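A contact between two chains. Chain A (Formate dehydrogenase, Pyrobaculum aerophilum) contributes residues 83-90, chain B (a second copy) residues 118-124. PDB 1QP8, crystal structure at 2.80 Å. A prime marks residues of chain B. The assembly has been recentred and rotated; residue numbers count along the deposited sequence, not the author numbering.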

# COMPACT_ATOMS: atom_id res chain seq x y z
N ALA A 83 -11.31 3.10 -11.98
CA ALA A 83 -10.28 3.97 -11.43
C ALA A 83 -9.88 3.59 -10.01
O ALA A 83 -8.69 3.46 -9.72
CB ALA A 83 -10.75 5.42 -11.47
N ASP A 84 -10.85 3.40 -9.13
CA ASP A 84 -10.52 3.04 -7.77
C ASP A 84 -9.79 1.72 -7.68
O ASP A 84 -8.71 1.64 -7.11
CB ASP A 84 -11.77 3.03 -6.91
CG ASP A 84 -12.42 4.39 -6.85
OD1 ASP A 84 -11.76 5.35 -6.39
OD2 ASP A 84 -13.59 4.51 -7.27
N ALA A 85 -10.36 0.67 -8.27
CA ALA A 85 -9.74 -0.66 -8.23
C ALA A 85 -8.28 -0.61 -8.66
O ALA A 85 -7.38 -1.01 -7.92
CB ALA A 85 -10.52 -1.63 -9.11
N VAL A 86 -8.06 -0.13 -9.88
CA VAL A 86 -6.72 -0.03 -10.43
C VAL A 86 -5.84 0.86 -9.54
O VAL A 86 -4.63 0.62 -9.39
CB VAL A 86 -6.77 0.58 -11.84
CG1 VAL A 86 -5.38 0.59 -12.46
CG2 VAL A 86 -7.74 -0.20 -12.69
N ALA A 87 -6.45 1.89 -8.96
CA ALA A 87 -5.73 2.80 -8.09
C ALA A 87 -5.11 2.03 -6.92
O ALA A 87 -3.88 2.03 -6.77
CB ALA A 87 -6.66 3.88 -7.58
N GLU A 88 -5.93 1.38 -6.10
CA GLU A 88 -5.40 0.63 -4.96
C GLU A 88 -4.39 -0.42 -5.40
O GLU A 88 -3.43 -0.71 -4.68
CB GLU A 88 -6.49 -0.09 -4.15
CG GLU A 88 -7.92 0.03 -4.64
CD GLU A 88 -8.89 -0.80 -3.79
OE1 GLU A 88 -8.82 -2.06 -3.83
OE2 GLU A 88 -9.73 -0.20 -3.09
N PHE A 89 -4.61 -1.00 -6.57
CA PHE A 89 -3.70 -2.02 -7.04
C PHE A 89 -2.30 -1.44 -7.29
O PHE A 89 -1.29 -2.07 -6.98
CB PHE A 89 -4.23 -2.67 -8.33
CG PHE A 89 -3.67 -4.03 -8.58
CD1 PHE A 89 -4.16 -5.13 -7.91
CD2 PHE A 89 -2.61 -4.20 -9.47
CE1 PHE A 89 -3.60 -6.41 -8.10
CE2 PHE A 89 -2.04 -5.46 -9.68
CZ PHE A 89 -2.53 -6.57 -8.99
N ALA A 90 -2.24 -0.22 -7.83
CA ALA A 90 -0.96 0.41 -8.10
C ALA A 90 -0.22 0.70 -6.80
O ALA A 90 1.00 0.56 -6.72
CB ALA A 90 -1.17 1.70 -8.88
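Chain B, residues 118-124: EIPLIQG

Chain B lies across this helix as an irregular strip with no regular helix or strand of its own. Its phi/psi values are extended from Glu118′ to Leu121′, break at Ile122′ (-93/-41), return to an extended pair at Gln123′ (-50/133), and turn positive in phi at Gly124′. The chain A stretch is helical, with Glu88 N bonded to Asp84 O at 3.0 Å and Phe89 N to Ala85 O at 3.1 Å. Its contact residues, Asp84, Ala85, Glu88 and Phe89, follow the spacing of one helical face; Ala83, Val86, Ala87 and Ala90 make no contact. Chain B runs mainly crosswise to the helix, with a slight backward component: Ile119′ meets Phe89 and Gln123′ reaches Asp84, but the pairs between, Leu121′ with Ala85 and Ile122′ with Glu88, do not step evenly back along it. The backbones stay well apart, the CA atoms of Ala85 and Leu121′ being 6.5 Å from each other, and the contact is made by side chains reaching across, in the case of Glu88 to the backbone of chain B.

Glu88 is the centre of the contact, with 85 Å² covered out of 328 Å² summed over both sides. Its CA-to-CB bond points toward chain B, and chi1 lies near 1°, between the usual wells. The carboxylate receives two successive backbone amides: Ile122′ N donates to both Glu88 OE1 and Glu88 OE2, at 3.0 Å each, with angles of 147° and 145°, and Gln123′ N donates to Glu88 OE2 at 3.1 Å and 153°. The break in backbone conformation at Ile122′ accompanies this arrangement, in which neighbouring amides converge on one acidic group. Close packing goes with it, as Glu88 OE2 lies 3.2 Å from Ile122′ CB and Glu88 OE1 3.4 Å from Leu121′ CA. Glu88 OE1 is also hydrogen-bonded elsewhere in the structure.

Gln123′, with 48 Å² covered, extends the contact to Asp84. As modelled, Asp84 OD2 and Gln123′ OE1 are 3.1 Å apart, but the side-chain amide is probably turned over, so the nature of this approach stays open. The backbone amide of Gln123′ makes the hydrogen bond to Glu88 described above, whatever the side-chain amide does.

Phe89 loses 39 Å² at the other end. Its CA-to-CB bond points sideways, yet with chi1 at -158° (t) the ring comes nearer to chain B, and Phe89 CD1 lies 3.9 Å from Ile119′ CG2. The methyl sits at the ring edge, near its plane. Between Phe89 and Asp84 in the sequence, Ala85 CB packs against Leu121′ CD2 at 4.1 Å, a second apolar contact beside the carboxylate. Pro120′ turns its CA-to-CB bond away and contributes little.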

# COMPACT_ATOMS: atom_id res chain seq x y z
N GLU B 118 -9.28 -14.01 -7.31
CA GLU B 118 -9.93 -12.72 -7.40
C GLU B 118 -9.23 -11.70 -6.51
O GLU B 118 -8.81 -12.03 -5.39
CB GLU B 118 -11.40 -12.83 -7.00
CG GLU B 118 -12.16 -11.54 -7.11
CD GLU B 118 -13.48 -11.68 -7.84
OE1 GLU B 118 -13.49 -12.31 -8.92
OE2 GLU B 118 -14.50 -11.15 -7.35
N ILE B 119 -9.10 -10.48 -7.02
CA ILE B 119 -8.44 -9.40 -6.28
C ILE B 119 -9.46 -8.65 -5.44
O ILE B 119 -10.38 -8.03 -5.97
CB ILE B 119 -7.78 -8.35 -7.23
CG1 ILE B 119 -6.81 -9.03 -8.22
CG2 ILE B 119 -7.06 -7.31 -6.39
CD1 ILE B 119 -5.66 -9.72 -7.57
N PRO B 120 -9.33 -8.72 -4.11
CA PRO B 120 -10.27 -8.03 -3.21
C PRO B 120 -10.14 -6.52 -3.35
O PRO B 120 -9.08 -6.01 -3.73
CB PRO B 120 -9.86 -8.50 -1.82
CG PRO B 120 -9.16 -9.82 -2.07
CD PRO B 120 -8.39 -9.57 -3.35
N LEU B 121 -11.22 -5.80 -3.06
CA LEU B 121 -11.19 -4.35 -3.12
C LEU B 121 -11.13 -3.83 -1.71
O LEU B 121 -11.56 -4.51 -0.78
CB LEU B 121 -12.43 -3.78 -3.79
CG LEU B 121 -12.68 -4.28 -5.19
CD1 LEU B 121 -13.74 -3.43 -5.82
CD2 LEU B 121 -11.38 -4.23 -6.00
N ILE B 122 -10.59 -2.64 -1.53
CA ILE B 122 -10.53 -2.05 -0.22
C ILE B 122 -11.79 -1.20 -0.08
O ILE B 122 -12.46 -1.20 0.96
CB ILE B 122 -9.26 -1.24 -0.08
CG1 ILE B 122 -8.10 -2.21 0.10
CG2 ILE B 122 -9.35 -0.28 1.09
CD1 ILE B 122 -6.79 -1.57 0.35
N GLN B 123 -12.12 -0.50 -1.17
CA GLN B 123 -13.30 0.34 -1.20
C GLN B 123 -14.52 -0.43 -0.70
O GLN B 123 -14.77 -1.56 -1.09
CB GLN B 123 -13.57 0.84 -2.62
CG GLN B 123 -14.76 1.76 -2.71
CD GLN B 123 -15.09 2.16 -4.13
OE1 GLN B 123 -14.29 2.79 -4.81
NE2 GLN B 123 -16.28 1.78 -4.58
N GLY B 124 -15.28 0.22 0.19
CA GLY B 124 -16.48 -0.38 0.75
C GLY B 124 -16.24 -1.61 1.59
O GLY B 124 -17.15 -2.40 1.84